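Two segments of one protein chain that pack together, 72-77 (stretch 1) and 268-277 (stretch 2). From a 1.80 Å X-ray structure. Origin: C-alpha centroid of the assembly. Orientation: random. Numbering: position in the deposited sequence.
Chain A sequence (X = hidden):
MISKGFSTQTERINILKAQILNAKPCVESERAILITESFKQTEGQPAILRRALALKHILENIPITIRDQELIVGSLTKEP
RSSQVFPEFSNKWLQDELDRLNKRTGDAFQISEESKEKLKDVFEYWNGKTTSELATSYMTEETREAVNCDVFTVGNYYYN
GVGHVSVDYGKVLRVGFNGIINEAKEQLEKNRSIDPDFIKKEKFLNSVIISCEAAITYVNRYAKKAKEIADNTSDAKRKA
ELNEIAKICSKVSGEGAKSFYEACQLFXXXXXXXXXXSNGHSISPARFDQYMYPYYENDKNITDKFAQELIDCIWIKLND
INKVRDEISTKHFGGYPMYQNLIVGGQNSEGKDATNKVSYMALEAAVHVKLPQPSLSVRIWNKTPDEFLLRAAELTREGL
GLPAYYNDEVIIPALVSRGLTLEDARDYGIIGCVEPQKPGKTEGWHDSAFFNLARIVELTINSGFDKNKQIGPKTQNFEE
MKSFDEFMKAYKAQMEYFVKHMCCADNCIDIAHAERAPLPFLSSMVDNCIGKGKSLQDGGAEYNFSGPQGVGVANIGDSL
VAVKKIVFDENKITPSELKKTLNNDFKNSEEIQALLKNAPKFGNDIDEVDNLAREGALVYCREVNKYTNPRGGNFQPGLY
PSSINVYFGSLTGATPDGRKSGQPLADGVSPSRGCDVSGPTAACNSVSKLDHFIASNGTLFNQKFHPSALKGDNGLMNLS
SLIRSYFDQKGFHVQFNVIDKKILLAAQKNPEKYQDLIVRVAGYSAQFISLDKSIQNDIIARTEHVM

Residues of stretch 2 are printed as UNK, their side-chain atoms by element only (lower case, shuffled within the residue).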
ATOM      1  N   ILE A  72     -41.306  -5.894   3.946  1.00 30.99           N
ATOM      2  CA  ILE A  72     -39.921  -5.891   3.477  1.00 30.44           C
ATOM      3  C   ILE A  72     -39.068  -5.760   4.733  1.00 29.94           C
ATOM      4  O   ILE A  72     -39.192  -4.785   5.471  1.00 31.20           O
ATOM      5  CB  ILE A  72     -39.648  -4.687   2.537  1.00 29.91           C
ATOM      6  CG1 ILE A  72     -40.476  -4.826   1.255  1.00 30.73           C
ATOM      7  CG2 ILE A  72     -38.151  -4.589   2.227  1.00 31.06           C
ATOM      8  CD1 ILE A  72     -40.078  -6.004   0.373  1.00 30.36           C
ATOM      9  N   VAL A  73     -38.200  -6.736   4.981  1.00 30.07           N
ATOM     10  CA  VAL A  73     -37.379  -6.711   6.185  1.00 29.70           C
ATOM     11  C   VAL A  73     -35.900  -6.396   5.983  1.00 29.78           C
ATOM     12  O   VAL A  73     -35.359  -6.562   4.892  1.00 30.29           O
ATOM     13  CB  VAL A  73     -37.495  -8.055   6.951  1.00 30.12           C
ATOM     14  CG1 VAL A  73     -38.933  -8.267   7.405  1.00 31.00           C
ATOM     15  CG2 VAL A  73     -37.051  -9.205   6.062  1.00 30.34           C
ATOM     16  N   GLY A  74     -35.264  -5.952   7.061  1.00 30.40           N
ATOM     17  CA  GLY A  74     -33.857  -5.597   7.036  1.00 31.16           C
ATOM     18  C   GLY A  74     -33.688  -4.247   7.704  1.00 31.97           C
ATOM     19  O   GLY A  74     -33.989  -3.211   7.104  1.00 32.98           O
ATOM     20  N   SER A  75     -33.230  -4.255   8.952  1.00 31.01           N
ATOM     21  CA  SER A  75     -33.033  -3.030   9.716  1.00 31.33           C
ATOM     22  C   SER A  75     -31.592  -2.934  10.185  1.00 31.87           C
ATOM     23  O   SER A  75     -31.050  -3.892  10.747  1.00 32.71           O
ATOM     24  CB  SER A  75     -33.967  -3.001  10.932  1.00 32.30           C
ATOM     25  OG  SER A  75     -35.325  -2.995  10.533  1.00 32.59           O
ATOM     26  N   LEU A  76     -30.985  -1.770   9.972  1.00 30.94           N
ATOM     27  CA  LEU A  76     -29.597  -1.538  10.346  1.00 30.44           C
ATOM     28  C   LEU A  76     -29.400  -1.170  11.810  1.00 30.02           C
ATOM     29  O   LEU A  76     -28.295  -1.287  12.338  1.00 29.09           O
ATOM     30  CB  LEU A  76     -28.996  -0.435   9.468  1.00 31.20           C
ATOM     31  CG  LEU A  76     -29.100  -0.620   7.951  1.00 32.28           C
ATOM     32  CD1 LEU A  76     -28.236   0.428   7.263  1.00 32.52           C
ATOM     33  CD2 LEU A  76     -28.643  -2.012   7.554  1.00 32.32           C
ATOM     34  N   THR A  77     -30.467  -0.706  12.456  1.00 29.71           N
ATOM     35  CA  THR A  77     -30.409  -0.322  13.862  1.00 29.13           C
ATOM     36  C   THR A  77     -31.665  -0.811  14.574  1.00 29.17           C
ATOM     37  O   THR A  77     -32.712  -0.982  13.950  1.00 28.86           O
ATOM     38  CB  THR A  77     -30.305   1.218  14.029  1.00 29.40           C
ATOM     39  OG1 THR A  77     -31.365   1.861  13.305  1.00 30.05           O
ATOM     40  CG2 THR A  77     -28.962   1.722  13.519  1.00 29.27           C
ATOM     41  N   UNK A 268     -33.713  -4.426  -1.428  1.00 25.56           N
ATOM     42  CA  UNK A 268     -33.435  -3.831  -0.131  1.00 25.57           C
ATOM     43  C   UNK A 268     -32.219  -4.431   0.567  1.00 24.75           C
ATOM     44  O   UNK A 268     -31.462  -3.704   1.204  1.00 25.14           O
ATOM     45  c   UNK A 268     -34.247  -3.865   3.324  1.00 25.83           C
ATOM     46  c   UNK A 268     -33.416  -0.477   4.250  1.00 26.52           C
ATOM     47  c   UNK A 268     -34.053  -0.736   1.492  1.00 26.92           C
ATOM     48  c   UNK A 268     -34.659  -3.906   0.795  1.00 26.01           C
ATOM     49  n   UNK A 268     -33.874  -2.950   4.278  1.00 26.05           N
ATOM     50  c   UNK A 268     -33.389   0.612   3.412  1.00 27.50           C
ATOM     51  c   UNK A 268     -33.768  -1.715   3.692  1.00 26.90           C
ATOM     52  c   UNK A 268     -33.703   0.495   2.047  1.00 27.18           C
ATOM     53  c   UNK A 268     -34.384  -3.250   2.110  1.00 25.74           C
ATOM     54  c   UNK A 268     -34.086  -1.865   2.325  1.00 26.65           C
ATOM     55  N   UNK A 269     -32.019  -5.743   0.462  1.00 25.72           N
ATOM     56  CA  UNK A 269     -30.854  -6.346   1.106  1.00 26.16           C
ATOM     57  C   UNK A 269     -29.569  -5.822   0.467  1.00 26.02           C
ATOM     58  O   UNK A 269     -28.592  -5.553   1.158  1.00 26.73           O
ATOM     59  c   UNK A 269     -31.524  -8.211   3.434  1.00 28.42           C
ATOM     60  c   UNK A 269     -33.269  -9.740   4.096  1.00 28.43           C
ATOM     61  c   UNK A 269     -33.481 -10.060   2.757  1.00 30.24           C
ATOM     62  c   UNK A 269     -30.894  -7.878   1.018  1.00 27.08           C
ATOM     63  c   UNK A 269     -32.289  -8.814   4.439  1.00 30.27           C
ATOM     64  c   UNK A 269     -31.729  -8.525   2.091  1.00 27.44           C
ATOM     65  c   UNK A 269     -32.711  -9.452   1.762  1.00 29.28           C
ATOM     66  N   UNK A 270     -29.565  -5.684  -0.854  1.00 26.70           N
ATOM     67  CA  UNK A 270     -28.383  -5.155  -1.533  1.00 26.29           C
ATOM     68  C   UNK A 270     -28.112  -3.750  -0.990  1.00 26.30           C
ATOM     69  O   UNK A 270     -27.006  -3.438  -0.541  1.00 26.95           O
ATOM     70  c   UNK A 270     -29.249  -6.408  -5.103  1.00 26.26           C
ATOM     71  c   UNK A 270     -28.754  -6.433  -3.674  1.00 26.35           C
ATOM     72  c   UNK A 270     -28.605  -5.045  -3.058  1.00 26.30           C
ATOM     73  c   UNK A 270     -27.440  -4.303  -3.699  1.00 26.14           C
ATOM     74  N   UNK A 271     -29.141  -2.910  -1.030  1.00 25.59           N
ATOM     75  CA  UNK A 271     -29.034  -1.529  -0.563  1.00 25.94           C
ATOM     76  C   UNK A 271     -28.626  -1.451   0.904  1.00 25.18           C
ATOM     77  O   UNK A 271     -27.729  -0.695   1.277  1.00 24.74           O
ATOM     78  n   UNK A 271     -29.847   1.501  -1.644  1.00 25.93           N
ATOM     79  c   UNK A 271     -30.557   1.494   0.424  1.00 26.40           C
ATOM     80  c   UNK A 271     -30.371  -0.808  -0.766  1.00 26.10           C
ATOM     81  c   UNK A 271     -30.283   0.680  -0.624  1.00 26.03           C
ATOM     82  n   UNK A 271     -30.283   2.779   0.022  1.00 26.21           N
ATOM     83  c   UNK A 271     -29.857   2.756  -1.229  1.00 26.80           C
ATOM     84  N   UNK A 272     -29.279  -2.245   1.745  1.00 26.06           N
ATOM     85  CA  UNK A 272     -28.979  -2.236   3.170  1.00 25.56           C
ATOM     86  C   UNK A 272     -27.540  -2.624   3.504  1.00 25.23           C
ATOM     87  O   UNK A 272     -26.872  -1.934   4.269  1.00 24.92           O
ATOM     88  c   UNK A 272     -29.956  -3.158   3.916  1.00 26.73           C
ATOM     89  N   UNK A 273     -27.059  -3.722   2.932  1.00 25.00           N
ATOM     90  CA  UNK A 273     -25.707  -4.180   3.220  1.00 24.84           C
ATOM     91  C   UNK A 273     -24.641  -3.174   2.783  1.00 24.87           C
ATOM     92  O   UNK A 273     -23.594  -3.066   3.413  1.00 24.52           O
ATOM     93  c   UNK A 273     -25.457  -5.572   2.595  1.00 25.46           C
ATOM     94  c   UNK A 273     -26.473  -6.571   3.172  1.00 26.03           C
ATOM     95  c   UNK A 273     -24.040  -6.039   2.903  1.00 25.60           C
ATOM     96  c   UNK A 273     -26.484  -7.920   2.498  1.00 26.25           C
ATOM     97  N   UNK A 274     -24.906  -2.425   1.717  1.00 24.80           N
ATOM     98  CA  UNK A 274     -23.945  -1.415   1.281  1.00 23.66           C
ATOM     99  C   UNK A 274     -23.746  -0.432   2.435  1.00 23.56           C
ATOM    100  O   UNK A 274     -22.621  -0.020   2.735  1.00 22.29           O
ATOM    101  c   UNK A 274     -23.609   0.607  -0.174  1.00 23.29           C
ATOM    102  c   UNK A 274     -24.979  -0.902  -2.445  1.00 25.94           C
ATOM    103  c   UNK A 274     -24.458  -0.637   0.047  1.00 24.60           C
ATOM    104  c   UNK A 274     -24.421  -1.537  -1.189  1.00 24.42           C
ATOM    105  N   UNK A 275     -24.856  -0.085   3.085  1.00 24.03           N
ATOM    106  CA  UNK A 275     -24.877   0.849   4.207  1.00 24.52           C
ATOM    107  C   UNK A 275     -24.304   0.293   5.512  1.00 25.33           C
ATOM    108  O   UNK A 275     -24.201   1.012   6.511  1.00 24.89           O
ATOM    109  o   UNK A 275     -26.485   3.584   3.619  1.00 27.83           O
ATOM    110  c   UNK A 275     -26.731   2.398   3.417  1.00 26.04           C
ATOM    111  c   UNK A 275     -26.315   1.340   4.427  1.00 25.40           C
ATOM    112  n   UNK A 275     -27.348   1.971   2.320  1.00 25.54           N
ATOM    113  N   UNK A 276     -23.948  -0.989   5.511  1.00 26.28           N
ATOM    114  CA  UNK A 276     -23.349  -1.614   6.687  1.00 26.38           C
ATOM    115  C   UNK A 276     -21.831  -1.628   6.476  1.00 24.82           C
ATOM    116  O   UNK A 276     -21.058  -1.421   7.405  1.00 23.81           O
ATOM    117  c   UNK A 276     -23.124  -3.722   8.048  1.00 27.84           C
ATOM    118  c   UNK A 276     -23.867  -3.058   6.888  1.00 26.80           C
ATOM    119  c   UNK A 276     -25.996  -4.399   7.380  1.00 28.38           C
ATOM    120  c   UNK A 276     -25.372  -3.027   7.164  1.00 27.85           C
ATOM    121  N   UNK A 277     -21.411  -1.848   5.236  1.00 25.40           N
ATOM    122  CA  UNK A 277     -19.989  -1.867   4.923  1.00 25.64           C
ATOM    123  C   UNK A 277     -19.371  -0.482   5.101  1.00 25.23           C
ATOM    124  O   UNK A 277     -18.267  -0.346   5.627  1.00 25.19           O
ATOM    125  o   UNK A 277     -18.722  -2.400   0.701  1.00 29.80           O
ATOM    126  c   UNK A 277     -19.763  -2.350   3.484  1.00 26.20           C
ATOM    127  o   UNK A 277     -17.253  -3.813   1.526  1.00 30.15           O
ATOM    128  c   UNK A 277     -18.079  -2.879   1.659  1.00 30.46           C
ATOM    129  c   UNK A 277     -18.303  -2.301   3.050  1.00 27.95           C
TER

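Position 268 carries one carbon and then fused five- and six-membered rings holding eight carbons and one nitrogen. Its CA-to-CB bond points toward stretch 1. The ring nitrogen of 268 lies 2.8 Å from Gly74 O, near the ring plane. An indole fits these atoms, so the residue is Trp268. Trp268 NE1 donates a hydrogen bond to Gly74 O, with an N-H...O angle of 159°. Val73 O also sits at the ring edge, 3.3 Å from Trp268 CD1. Ile72 CG2 packs 3.8 Å from Trp268 CB.

Position 269 has one carbon followed by a ring of six carbons. Its CA-to-CB bond points sideways, but the end of the ring comes nearer to stretch 1. Ring carbons of 269 lie 3.8 Å from Val73 O and 4.3 Å from Val73 CG2. No oxygen is attached, so this is Phe269. The nearest ring atom to Val73 O is Phe269 CE1, which is also 4.4 Å from Gly74 CA. Phe269 CZ is the one near Val73 CG2.

Position 270 has four carbons, forked at the first, with one arm two carbons long. It is out of reach of stretch 1. The residue is Ile270.

Position 271 has one carbon and a five-membered ring of three carbons and two nitrogens. It does not touch stretch 1. This is an imidazole, hence His271. Both ring nitrogens are hydrogen-bonded elsewhere in the structure.

Position 272 has a single side-chain carbon. Its CA-to-CB bond points toward stretch 1, and the CB of 272 lies 4.0 Å from Leu76 CD2. A lone carbon makes it Ala272. Leu76 CD2 also lies 3.7 Å from Ala272 O.

Position 273 again has four carbons forked at the first, with one longer arm. Its CA-to-CB bond points away from stretch 1, and the side chain makes no contact. It is Ile273.

Position 274 repeats that branched pattern and is out of reach. It is Ile274.

Position 275 has two carbons, the second carrying one oxygen and one nitrogen. The CA-to-CB bond points toward stretch 1, and the CB of 275 is 3.5 Å from Leu76 CD1. The end of the side chain leads away. This is a short amide, Asn275. Asn275 ND2 donates a hydrogen bond to His271 O at 2.9 Å, one turn back in the helix.

Position 276 has four carbons, forked at the first, with one arm two carbons long. The CA-to-CB bond points sideways, but the end comes nearer. A carbon of the longer arm of 276 packs 3.4 Å from Leu76 CD2. It is Ile276, and that carbon is CG1.

Position 277 has three carbons, the third carrying two oxygens. It is out of reach of stretch 1. This carboxylate is Glu277. Both oxygens are hydrogen-bonded elsewhere in the structure.

The contact sets a loop against a helix. One hydrogen bond, from Trp268 to the Gly74 carbonyl, joins the two. Gly74 has no side chain, and an ideal CB there would be 3.0 Å from Trp268 NE1, a clash. Its backbone angles also call for glycine. Farther along, Leu76 has more of its surface covered by the helix than any other residue of stretch 1, 91 Å². It packs against Ala272, Asn275 and Ile276. Apolar packing thus extends the contact beyond the indole.

Stretch 2 268-277: WFIHAIINIE
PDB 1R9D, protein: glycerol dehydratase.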